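Local coordinates for protein malic enzyme (Entamoeba histolytica, PDB 3NV9) that probably catalyses the oxidative decarboxylation of malate to pyruvate with a nicotinamide cofactor, as other malic enzymes do, at residues A[26-31]-A[351-356]. Sequence-based numbering, arbitrary orientation.
Sequences VAKTQF and GDFPNQ. With NA (sodium ion), chain J; SO4 (sulfate ion), chain D.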
loop_
_atom_site.group_PDB
_atom_site.type_symbol
_atom_site.label_atom_id
_atom_site.label_comp_id
_atom_site.label_asym_id
_atom_site.label_seq_id
_atom_site.Cartn_x
_atom_site.Cartn_y
_atom_site.Cartn_z
ATOM N N VAL A 26 4.545 35.819 1.528
ATOM C CA VAL A 26 5.739 35.029 1.231
ATOM C C VAL A 26 6.104 34.261 2.476
ATOM O O VAL A 26 6.425 33.098 2.363
ATOM C CB VAL A 26 6.923 35.914 0.765
ATOM C CG1 VAL A 26 8.277 35.104 0.731
ATOM C CG2 VAL A 26 6.616 36.487 -0.609
ATOM N N ALA A 27 6.032 34.889 3.656
ATOM C CA ALA A 27 6.401 34.239 4.928
ATOM C C ALA A 27 5.484 33.097 5.286
ATOM O O ALA A 27 5.957 32.116 5.821
ATOM C CB ALA A 27 6.490 35.209 6.107
ATOM N N LYS A 28 4.202 33.182 4.968
ATOM C CA LYS A 28 3.349 31.996 5.134
ATOM C C LYS A 28 3.800 30.829 4.274
ATOM O O LYS A 28 3.741 29.666 4.713
ATOM C CB LYS A 28 1.908 32.309 4.800
ATOM C CG LYS A 28 1.236 33.141 5.890
ATOM C CD LYS A 28 -0.008 33.901 5.351
ATOM C CE LYS A 28 -1.162 32.939 5.066
ATOM N NZ LYS A 28 -2.411 33.694 4.740
ATOM N N THR A 29 4.240 31.132 3.051
ATOM C CA THR A 29 4.629 30.110 2.105
ATOM C C THR A 29 5.890 29.411 2.673
ATOM O O THR A 29 5.922 28.198 2.838
ATOM C CB THR A 29 4.795 30.708 0.670
ATOM O OG1 THR A 29 3.634 31.500 0.342
ATOM C CG2 THR A 29 4.905 29.613 -0.422
ATOM N N GLN A 30 6.891 30.212 3.011
ATOM C CA GLN A 30 8.154 29.761 3.565
ATOM C C GLN A 30 7.956 29.048 4.901
ATOM O O GLN A 30 8.586 28.021 5.125
ATOM C CB GLN A 30 9.110 30.941 3.682
ATOM C CG GLN A 30 9.788 31.322 2.296
ATOM C CD GLN A 30 10.606 30.139 1.721
ATOM O OE1 GLN A 30 11.412 29.570 2.444
ATOM N NE2 GLN A 30 10.316 29.711 0.468
ATOM N N PHE A 31 7.062 29.538 5.765
ATOM C CA PHE A 31 6.788 28.822 7.043
ATOM C C PHE A 31 6.297 27.375 6.783
ATOM O O PHE A 31 6.890 26.392 7.324
ATOM C CB PHE A 31 5.793 29.560 7.931
ATOM C CG PHE A 31 5.262 28.724 9.087
ATOM C CD1 PHE A 31 6.060 28.474 10.210
ATOM C CD2 PHE A 31 3.973 28.177 9.040
ATOM C CE1 PHE A 31 5.580 27.672 11.281
ATOM C CE2 PHE A 31 3.470 27.405 10.110
ATOM C CZ PHE A 31 4.274 27.144 11.232
ATOM N N GLY A 351 -4.858 25.970 1.971
ATOM C CA GLY A 351 -5.632 26.133 3.210
ATOM C C GLY A 351 -5.181 27.245 4.131
ATOM O O GLY A 351 -5.715 27.397 5.227
ATOM N N ASP A 352 -4.169 28.028 3.717
ATOM C CA ASP A 352 -3.742 29.142 4.539
ATOM C C ASP A 352 -4.304 30.480 4.081
ATOM O O ASP A 352 -3.970 31.546 4.677
ATOM C CB ASP A 352 -2.225 29.175 4.746
ATOM C CG ASP A 352 -1.447 29.350 3.448
ATOM O OD1 ASP A 352 -1.775 28.775 2.388
ATOM O OD2 ASP A 352 -0.429 30.042 3.524
ATOM N N PHE A 353 -5.151 30.419 3.053
ATOM C CA PHE A 353 -5.944 31.565 2.578
ATOM C C PHE A 353 -7.377 31.145 2.597
ATOM O O PHE A 353 -7.651 29.966 2.516
ATOM C CB PHE A 353 -5.578 31.978 1.138
ATOM C CG PHE A 353 -4.200 32.524 1.020
ATOM C CD1 PHE A 353 -3.834 33.669 1.713
ATOM C CD2 PHE A 353 -3.231 31.862 0.247
ATOM C CE1 PHE A 353 -2.480 34.165 1.664
ATOM C CE2 PHE A 353 -1.870 32.353 0.160
ATOM C CZ PHE A 353 -1.510 33.523 0.868
ATOM N N PRO A 354 -8.306 32.103 2.695
ATOM C CA PRO A 354 -9.722 31.735 2.541
ATOM C C PRO A 354 -10.058 31.038 1.213
ATOM O O PRO A 354 -9.335 31.189 0.219
ATOM C CB PRO A 354 -10.439 33.105 2.599
ATOM C CG PRO A 354 -9.517 33.941 3.565
ATOM C CD PRO A 354 -8.133 33.532 3.064
ATOM N N ASN A 355 -11.157 30.282 1.239
ATOM C CA ASN A 355 -11.820 29.715 0.070
ATOM C C ASN A 355 -10.907 28.717 -0.617
ATOM O O ASN A 355 -10.463 28.924 -1.739
ATOM C CB ASN A 355 -12.303 30.823 -0.900
ATOM C CG ASN A 355 -13.282 31.842 -0.233
ATOM O OD1 ASN A 355 -14.216 31.465 0.499
ATOM N ND2 ASN A 355 -13.092 33.125 -0.541
ATOM N N GLN A 356 -10.587 27.632 0.085
ATOM C CA GLN A 356 -9.676 26.630 -0.484
ATOM C C GLN A 356 -10.448 25.778 -1.440
ATOM O O GLN A 356 -11.240 24.904 -1.030
ATOM C CB GLN A 356 -8.986 25.748 0.564
ATOM C CG GLN A 356 -8.112 24.649 -0.122
ATOM C CD GLN A 356 -7.199 23.879 0.827
ATOM O OE1 GLN A 356 -6.117 23.417 0.432
ATOM N NE2 GLN A 356 -7.609 23.759 2.074
HETATM NA NA NA J . -7.514 29.308 -0.599
HETATM S S SO4 D . 11.677 26.791 -1.571
HETATM O O1 SO4 D . 10.678 27.515 -2.323
HETATM O O2 SO4 D . 11.082 25.460 -1.299
HETATM O O3 SO4 D . 12.905 26.595 -2.343
HETATM O O4 SO4 D . 12.000 27.545 -0.360
#
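Lys28 reaches from its helix to the loop 351-356 and donates a hydrogen bond from NZ to the backbone O of Asp352, at 2.7 Å. The C=O...N angle is 148° and the nitrogen lies 32° off the carbonyl plane, so the ammonium comes in tilted out of that plane. A bend at chi3 (71°), in a chain that is otherwise near-extended beyond CG, directs its end there. The chain passes the Asp352 side chain on the way: CE of Lys28 is 3.4 Å from OD2 of Asp352, and CB of Lys28 lies 3.5 Å from the same oxygen. NZ of Lys28 stays 4.3 Å from OD2 of Asp352, too far for a salt bridge, although the opposite charges should still attract. Each charge has its partner elsewhere: NZ of Lys28 forms a salt bridge with Glu12, and OD2 of Asp352 forms one with Arg350. The latter arginine also donates to OG1 of Thr29, giving the helix and the loop a shared polar neighbour.

Phe353 brings the CE1 corner of its ring to 3.1 Å from Lys28 NZ, which meets the ring obliquely. Its CG stands anti to the carbonyl carbon, carrying the ring back toward the lysine although its CB does not point at the helix. One residue on, Pro354 O binds sodium at 2.7 Å, a site completed by Thr348 OG1 and Arg350 O.

Within the fold, helix 21-43 thus meets the loop that leaves strand 345-348, an outermost strand of the Rossmann-type NAD-binding sheet, and leads to helix 363-372. Leu11 of helix 11-14 packs against both Lys28 and Phe31, helix 470-485 meets Val26, Gln30 and Phe31, and Asn62 of the second subunit packs on Asp352.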